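Local structure of pyoverdine synthetase F (Pseudomonas aeruginosa PAO1, 6CUL) at residues A[61-66]-A[107-112]; A[7-12]-A[146-151]; A[123-128]-A[152-157]. The protein is named as a pyoverdine synthetase and is a single-chain alpha/beta protein built around a mixed, largely parallel central sheet. One frame throughout, in Å; residues are numbered along the deposited sequence.

Interaction 1: residues A[61-66]-A[107-112]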
# COMPACT_ATOMS: atom_id res chain seq x y z
N ASP A 61 9.56 6.30 0.12
CA ASP A 61 10.69 6.35 -0.72
C ASP A 61 10.84 7.44 -1.76
O ASP A 61 11.81 7.44 -2.43
CB ASP A 61 10.77 5.05 -1.47
CG ASP A 61 9.95 5.04 -2.67
OD1 ASP A 61 8.79 5.28 -2.62
OD2 ASP A 61 10.46 4.75 -3.68
N ASP A 62 9.94 8.37 -1.85
CA ASP A 62 10.01 9.33 -2.90
C ASP A 62 11.18 10.27 -2.83
O ASP A 62 11.67 10.51 -1.78
CB ASP A 62 8.75 10.14 -2.91
CG ASP A 62 7.54 9.33 -2.71
OD1 ASP A 62 7.33 8.77 -1.67
OD2 ASP A 62 6.78 9.28 -3.62
N ASP A 63 11.66 10.76 -3.94
CA ASP A 63 12.70 11.74 -3.81
C ASP A 63 12.40 13.06 -4.51
O ASP A 63 12.08 13.06 -5.64
CB ASP A 63 14.09 11.20 -4.21
CG ASP A 63 15.15 12.25 -4.08
OD1 ASP A 63 15.65 12.60 -3.01
OD2 ASP A 63 15.36 12.84 -5.09
N ALA A 64 12.56 14.12 -3.81
CA ALA A 64 12.30 15.42 -4.33
C ALA A 64 13.16 15.79 -5.54
O ALA A 64 12.75 16.54 -6.34
CB ALA A 64 12.40 16.44 -3.24
N GLU A 65 14.29 15.16 -5.72
CA GLU A 65 15.07 15.43 -6.87
C GLU A 65 14.65 14.67 -8.10
O GLU A 65 15.45 14.58 -8.96
CB GLU A 65 16.50 15.13 -6.61
CG GLU A 65 17.17 16.04 -5.66
CD GLU A 65 17.57 17.37 -6.23
OE1 GLU A 65 17.48 17.56 -7.44
OE2 GLU A 65 17.96 18.22 -5.45
N LEU A 66 13.51 14.07 -8.13
CA LEU A 66 13.13 13.39 -9.32
C LEU A 66 11.97 14.20 -9.80
O LEU A 66 11.02 14.30 -9.12
CB LEU A 66 12.75 11.97 -9.06
CG LEU A 66 13.79 10.94 -9.41
CD1 LEU A 66 13.13 9.60 -9.33
CD2 LEU A 66 14.36 11.11 -10.76
N PRO A 107 15.12 7.44 0.41
CA PRO A 107 14.87 7.60 -1.01
C PRO A 107 15.52 6.65 -2.00
O PRO A 107 16.67 6.48 -1.94
CB PRO A 107 15.33 9.02 -1.27
CG PRO A 107 15.45 9.64 0.05
CD PRO A 107 15.83 8.57 0.97
N SER A 108 14.73 6.10 -2.92
CA SER A 108 15.19 5.28 -3.99
C SER A 108 15.62 6.13 -5.14
O SER A 108 15.07 6.09 -6.20
CB SER A 108 14.12 4.31 -4.50
OG SER A 108 12.90 4.87 -4.76
N THR A 109 16.66 6.88 -4.84
CA THR A 109 17.40 7.79 -5.70
C THR A 109 18.03 7.12 -6.92
O THR A 109 18.02 7.66 -7.95
CB THR A 109 18.48 8.40 -4.91
OG1 THR A 109 19.16 7.39 -4.18
CG2 THR A 109 17.88 9.32 -4.02
N TYR A 110 18.33 5.85 -6.79
CA TYR A 110 18.86 5.04 -7.81
C TYR A 110 17.99 5.10 -9.01
O TYR A 110 18.47 4.85 -10.04
CB TYR A 110 18.97 3.59 -7.32
CG TYR A 110 17.68 2.79 -7.24
CD1 TYR A 110 17.16 2.21 -8.37
CD2 TYR A 110 17.03 2.58 -6.06
CE1 TYR A 110 16.04 1.48 -8.33
CE2 TYR A 110 15.89 1.84 -5.99
CZ TYR A 110 15.39 1.29 -7.15
OH TYR A 110 14.25 0.59 -7.18
N ARG A 111 16.74 5.43 -8.87
CA ARG A 111 15.86 5.59 -9.98
C ARG A 111 16.26 6.75 -10.94
O ARG A 111 15.85 6.73 -12.03
CB ARG A 111 14.42 5.69 -9.53
CG ARG A 111 13.78 4.41 -9.06
CD ARG A 111 12.38 4.62 -8.62
NE ARG A 111 12.26 5.61 -7.59
CZ ARG A 111 11.51 6.68 -7.62
NH1 ARG A 111 10.78 6.95 -8.61
NH2 ARG A 111 11.50 7.46 -6.60
N ARG A 112 17.09 7.68 -10.51
CA ARG A 112 17.59 8.75 -11.34
C ARG A 112 18.36 8.19 -12.50
O ARG A 112 18.25 8.65 -13.54
CB ARG A 112 18.49 9.67 -10.53
CG ARG A 112 17.85 10.40 -9.37
CD ARG A 112 18.83 11.06 -8.43
NE ARG A 112 18.31 11.35 -7.12
CZ ARG A 112 18.80 12.26 -6.30
NH1 ARG A 112 19.79 12.99 -6.63
NH2 ARG A 112 18.27 12.42 -5.16

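Interaction 2: residues A[7-12]-A[146-151]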
# COMPACT_ATOMS: atom_id res chain seq x y z
N ALA A 7 6.59 -1.09 11.59
CA ALA A 7 7.16 -0.13 10.64
C ALA A 7 6.34 -0.08 9.38
O ALA A 7 5.94 -1.06 8.89
CB ALA A 7 8.58 -0.45 10.32
N TYR A 8 6.06 1.08 8.89
CA TYR A 8 5.23 1.19 7.73
C TYR A 8 5.95 1.84 6.52
O TYR A 8 6.73 2.71 6.67
CB TYR A 8 3.99 1.97 8.18
CG TYR A 8 2.83 2.05 7.24
CD1 TYR A 8 2.87 2.84 6.14
CD2 TYR A 8 1.68 1.38 7.50
CE1 TYR A 8 1.82 2.94 5.31
CE2 TYR A 8 0.62 1.48 6.67
CZ TYR A 8 0.69 2.27 5.56
OH TYR A 8 -0.37 2.39 4.74
N ILE A 9 5.73 1.31 5.34
CA ILE A 9 6.35 1.84 4.14
C ILE A 9 5.40 2.09 2.96
O ILE A 9 4.68 1.23 2.61
CB ILE A 9 7.48 0.91 3.60
CG1 ILE A 9 8.42 0.47 4.70
CG2 ILE A 9 8.27 1.60 2.52
CD1 ILE A 9 9.46 -0.49 4.25
N TRP A 10 5.44 3.27 2.39
CA TRP A 10 4.67 3.56 1.23
C TRP A 10 5.27 4.66 0.31
O TRP A 10 5.85 5.58 0.74
CB TRP A 10 3.29 3.89 1.66
CG TRP A 10 3.18 5.15 2.38
CD1 TRP A 10 4.16 5.83 2.96
CD2 TRP A 10 2.00 5.87 2.62
NE1 TRP A 10 3.69 6.92 3.54
CE2 TRP A 10 2.35 6.97 3.35
CE3 TRP A 10 0.66 5.66 2.33
CZ2 TRP A 10 1.45 7.86 3.74
CZ3 TRP A 10 -0.21 6.54 2.73
CH2 TRP A 10 0.18 7.62 3.42
N SER A 11 5.07 4.54 -0.96
CA SER A 11 5.55 5.53 -1.83
C SER A 11 4.50 6.60 -1.81
O SER A 11 3.47 6.35 -2.29
CB SER A 11 5.58 4.97 -3.24
OG SER A 11 6.59 4.08 -3.47
N LEU A 12 4.81 7.81 -1.40
CA LEU A 12 3.85 8.88 -1.38
C LEU A 12 3.17 9.12 -2.73
O LEU A 12 2.04 9.44 -2.76
CB LEU A 12 4.50 10.16 -0.95
CG LEU A 12 4.97 10.29 0.47
CD1 LEU A 12 5.58 11.62 0.73
CD2 LEU A 12 3.87 10.06 1.47
N ASP A 146 2.38 -0.62 2.09
CA ASP A 146 1.18 -0.24 1.42
C ASP A 146 1.60 0.61 0.21
O ASP A 146 1.90 1.79 0.35
CB ASP A 146 0.33 0.63 2.27
CG ASP A 146 -0.55 1.54 1.45
OD1 ASP A 146 -1.12 1.17 0.48
OD2 ASP A 146 -0.66 2.69 1.81
N GLY A 147 1.53 0.09 -0.98
CA GLY A 147 1.93 0.88 -2.12
C GLY A 147 3.34 1.40 -2.21
O GLY A 147 3.53 2.52 -2.55
N LEU A 148 4.32 0.60 -1.85
CA LEU A 148 5.70 0.99 -2.02
C LEU A 148 6.06 0.47 -3.41
O LEU A 148 6.04 -0.70 -3.63
CB LEU A 148 6.59 0.39 -0.96
CG LEU A 148 8.05 0.33 -1.38
CD1 LEU A 148 8.65 1.69 -1.61
CD2 LEU A 148 8.88 -0.43 -0.41
N LEU A 149 6.43 1.36 -4.31
CA LEU A 149 6.67 1.08 -5.71
C LEU A 149 7.94 0.30 -6.09
O LEU A 149 8.03 -0.21 -7.15
CB LEU A 149 6.53 2.37 -6.52
CG LEU A 149 5.34 3.30 -6.33
CD1 LEU A 149 5.31 4.43 -7.30
CD2 LEU A 149 4.08 2.55 -6.45
N VAL A 150 8.91 0.25 -5.21
CA VAL A 150 10.11 -0.47 -5.41
C VAL A 150 9.79 -1.91 -5.12
O VAL A 150 9.03 -2.19 -4.26
CB VAL A 150 11.20 0.08 -4.49
CG1 VAL A 150 12.45 -0.74 -4.49
CG2 VAL A 150 11.53 1.48 -4.85
N ILE A 151 10.42 -2.84 -5.83
CA ILE A 151 10.19 -4.24 -5.65
C ILE A 151 11.27 -4.76 -4.83
O ILE A 151 12.36 -4.72 -5.26
CB ILE A 151 10.36 -4.98 -6.95
CG1 ILE A 151 9.54 -4.35 -8.05
CG2 ILE A 151 10.06 -6.43 -6.71
CD1 ILE A 151 8.18 -3.86 -7.65

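Interaction 3: residues A[123-128]-A[152-157]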
# COMPACT_ATOMS: atom_id res chain seq x y z
N GLY A 123 22.64 1.18 -6.86
CA GLY A 123 21.80 1.98 -6.00
C GLY A 123 20.61 1.26 -5.42
O GLY A 123 20.32 1.43 -4.30
N LYS A 124 19.93 0.45 -6.21
CA LYS A 124 18.81 -0.27 -5.70
C LYS A 124 19.24 -1.15 -4.55
O LYS A 124 18.60 -1.14 -3.55
CB LYS A 124 18.21 -1.14 -6.78
CG LYS A 124 16.86 -1.74 -6.46
CD LYS A 124 16.25 -2.39 -7.69
CE LYS A 124 14.89 -2.97 -7.52
NZ LYS A 124 15.05 -4.16 -6.76
N SER A 125 20.34 -1.85 -4.67
CA SER A 125 20.80 -2.63 -3.59
C SER A 125 21.09 -1.77 -2.40
O SER A 125 20.71 -2.14 -1.34
CB SER A 125 22.05 -3.44 -3.95
OG SER A 125 22.69 -4.00 -2.83
N ASP A 126 21.75 -0.65 -2.54
CA ASP A 126 22.02 0.18 -1.38
C ASP A 126 20.76 0.73 -0.69
O ASP A 126 20.77 0.95 0.47
CB ASP A 126 23.02 1.27 -1.75
CG ASP A 126 23.58 1.97 -0.58
OD1 ASP A 126 24.47 1.48 0.04
OD2 ASP A 126 23.17 3.05 -0.29
N PHE A 127 19.73 1.04 -1.46
CA PHE A 127 18.45 1.46 -0.95
C PHE A 127 17.81 0.35 -0.15
O PHE A 127 17.34 0.57 0.93
CB PHE A 127 17.55 1.84 -2.07
CG PHE A 127 16.11 1.73 -1.75
CD1 PHE A 127 15.50 2.65 -0.97
CD2 PHE A 127 15.36 0.72 -2.28
CE1 PHE A 127 14.18 2.58 -0.71
CE2 PHE A 127 14.02 0.65 -2.02
CZ PHE A 127 13.44 1.59 -1.24
N GLU A 128 17.80 -0.85 -0.68
CA GLU A 128 17.37 -1.96 0.10
C GLU A 128 18.31 -2.07 1.29
O GLU A 128 17.86 -2.34 2.36
CB GLU A 128 17.41 -3.26 -0.67
CG GLU A 128 16.70 -3.23 -1.98
CD GLU A 128 16.16 -4.56 -2.40
OE1 GLU A 128 15.45 -5.15 -1.61
OE2 GLU A 128 16.39 -5.01 -3.50
N LEU A 152 10.97 -5.31 -3.70
CA LEU A 152 12.03 -5.76 -2.87
C LEU A 152 12.48 -7.17 -3.19
O LEU A 152 11.77 -8.04 -3.02
CB LEU A 152 11.59 -5.66 -1.42
CG LEU A 152 11.49 -4.24 -0.87
CD1 LEU A 152 10.11 -3.70 -1.06
CD2 LEU A 152 11.90 -4.18 0.55
N ASP A 153 13.63 -7.35 -3.78
CA ASP A 153 14.15 -8.68 -4.02
C ASP A 153 15.27 -9.06 -3.07
O ASP A 153 15.43 -10.23 -2.85
CB ASP A 153 14.64 -8.90 -5.47
CG ASP A 153 15.86 -8.12 -5.81
OD1 ASP A 153 16.16 -7.30 -4.99
OD2 ASP A 153 16.49 -8.26 -6.84
N GLU A 154 16.04 -8.10 -2.62
CA GLU A 154 17.12 -8.34 -1.71
C GLU A 154 16.78 -8.29 -0.25
O GLU A 154 17.33 -9.03 0.50
CB GLU A 154 18.28 -7.42 -1.99
CG GLU A 154 19.04 -7.81 -3.22
CD GLU A 154 20.17 -6.88 -3.49
OE1 GLU A 154 20.58 -6.24 -2.50
OE2 GLU A 154 20.62 -6.79 -4.62
N LEU A 155 15.87 -7.42 0.13
CA LEU A 155 15.44 -7.36 1.52
C LEU A 155 14.75 -8.63 1.96
O LEU A 155 14.77 -8.93 3.10
CB LEU A 155 14.59 -6.15 1.85
CG LEU A 155 14.61 -5.68 3.32
CD1 LEU A 155 15.91 -5.01 3.66
CD2 LEU A 155 13.49 -4.73 3.66
N VAL A 156 14.18 -9.36 1.05
CA VAL A 156 13.52 -10.57 1.42
C VAL A 156 14.35 -11.83 1.20
O VAL A 156 13.77 -12.80 0.77
CB VAL A 156 12.21 -10.66 0.65
CG1 VAL A 156 11.48 -9.38 0.85
CG2 VAL A 156 12.39 -10.89 -0.82
N ARG A 157 15.66 -11.70 1.44
CA ARG A 157 16.75 -12.69 1.35
C ARG A 157 16.82 -13.74 2.46
O ARG A 157 16.47 -13.48 3.59
CB ARG A 157 18.13 -11.99 1.35
CG ARG A 157 18.78 -11.72 0.00
CD ARG A 157 20.09 -10.98 0.11
NE ARG A 157 21.24 -11.84 0.30
CZ ARG A 157 22.34 -11.47 0.95
NH1 ARG A 157 23.34 -12.31 1.09
NH2 ARG A 157 22.44 -10.27 1.45

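Interaction 1: residues A[61-66]-A[107-112]
Chi1 of 85° sets Asp-61 CG between its backbone N and carbonyl carbon, and chi1 of 49° does the same for Ser-108 OG; OD2 and OG then meet between two loops that follow strands 55-60 and 103-105 of the Rossmann-like alpha/beta sheet. Ser-108 OG donates to the anti side of Asp-61 OD2 at 2.7 Å. A backbone bond, Ser-108 N to Asp-61 O at 3.2 Å, doubles the link beside the inverse gamma turn centred on Ser-108. The same hydroxyl accepts from Arg-111, with NE of Arg-111 3.0 Å from OG of Ser-108. Outside the two loops, Asp-61 OD1 has partners in Ser-11 and Arg-13, and Arg-111 NH2 in Asp-69. Leu-66 CD1 lies over one face of the Arg-111 guanidinium, toward its rim and 3.6 Å from NH1 of Arg-111, while Leu-66 CD2 packs on Arg-112 CG. Asp-63 OD2 accepts from Glu-65 N in an Asx turn, the N-H coming from above the carboxylate plane. Arg-112, which lines the pocket of n-(4-{[(2-amino-4-oxo-1,4-dihydroquinazolin-6-yl)methyl]amino}benzene-1-carbonyl)-d-glutamic acid (FGD), has Glu-65 CB over one guanidinium face and closes a salt bridge from its NH2 to Asp-63 OD2 at 2.9 Å.

Interaction 2: residues A[7-12]-A[146-151]
Asp-146 reaches the Tyr-8 hydroxyl and the edge of Trp-10 just beyond the parallel pairing of strands 6-9 and 142-145, neighbours in the Rossmann-like sheet. With strand order 3-2-1-4-5, this is the point where the order switches: the chain leaves strand 6-9 for one side of the sheet order and strand 142-145 for the other. From its root, the Asp-146 side chain first brings CB to 3.1 Å from Tyr-8 OH. CG of Asp-146, anti to the backbone N (chi1 153°), lies 3.4 Å from Tyr-8 OH. At the tip, OD2 accepts from Tyr-8 OH at 3.0 Å, the hydroxyl lying on its anti side and somewhat out of the carboxylate plane. The same OD2 sits at the edge of the Trp-10 ring, 3.3 Å from CE3 of Trp-10, and the two side chains run side by side in the same direction. Tyr-8 also places its CE1 over a face of that indole, so phenol, indole and carboxylate form one cluster, which Val-36 of helix 36-46 flanks.

Asp-146 N bonds to Ile-9 O at 3.0 Å, continuing the parallel pairing that Ile-9 makes with Val-144. Gly-147 then takes a positive phi (60°), and its O accepts from Ser-11 N at 3.0 Å, the donor standing above the carbonyl plane. Next along, Leu-148 CD2 packs against Ile-9 CG2 at 3.6 Å. Ser-11 OG is shared by two partners: Asp-61 OD1 from the loop after strand 55-60, and the backbone of Leu-149. The second bond is almost straight (175°), with Leu-149 N 2.9 Å from Ser-11 OG.

Interaction 3: residues A[123-128]-A[152-157]
Glu-128 brings its carboxylate up to the backbone N-H groups of Glu-154 and Leu-155, and this is the close-fitting half of the contact. Its OE1 accepts from Leu-155 N at 2.9 Å, the N-H arriving from above the carboxylate plane. OE2 accepts from Glu-154 N at 3.2 Å on its syn side, and a weak branch of that N-H also reaches OE1. Two consecutive N-H groups therefore grip one buried acid, while Leu-155 CD1 rests 3.6 Å from the backbone O of Glu-128.

Toward solvent the contact is slacker. Asp-153 OD1 stands 2.7 Å from Glu-128 OE2, two acceptors with nearly coplanar carboxylates, a closeness that may raise the proton affinity of one of them. Lys-124 NZ, whose stronger partner is Ile-151 O, completes a salt-bridge network with both acids through merely long bridges, 3.8 Å to Asp-153 OD1 and 3.6 Å to Glu-128 OE2, and probably offsets part of the negative charge. At the rim, Ser-125 OG donates to the syn lone pair of Glu-154 OE1 at 3.1 Å. The loop after strand 142-145 is thus tied back to the helix that precedes that strand, helix 118-136 of the beta-alpha-beta crossover from strand 103-105 to strand 142-145.

Overall arrangement
Interaction 2 lies nearest the middle of the protein, its centre about 6 Å from the centre of the chain, and extends the pairing of two central strands with backbone bonds and mostly buried side chains on the 7-12 side. Interactions 1 and 3 lie farther out, their centres about 18 Å from it. Interaction 1 joins two loops by a backbone bond, a hydroxyl-carboxylate bond and a salt bridge; interaction 3 seats a helix glutamate on loop N-H groups. The loop after strand 142-145 serves both interactions 2 and 3. Asp-62 OD1 bonds to Leu-12 N between interactions 1 and 2. Tyr-110 packs on both Val-150 and Lys-124, bringing all three together; interaction 1 alone contributes residues to the FGD pocket.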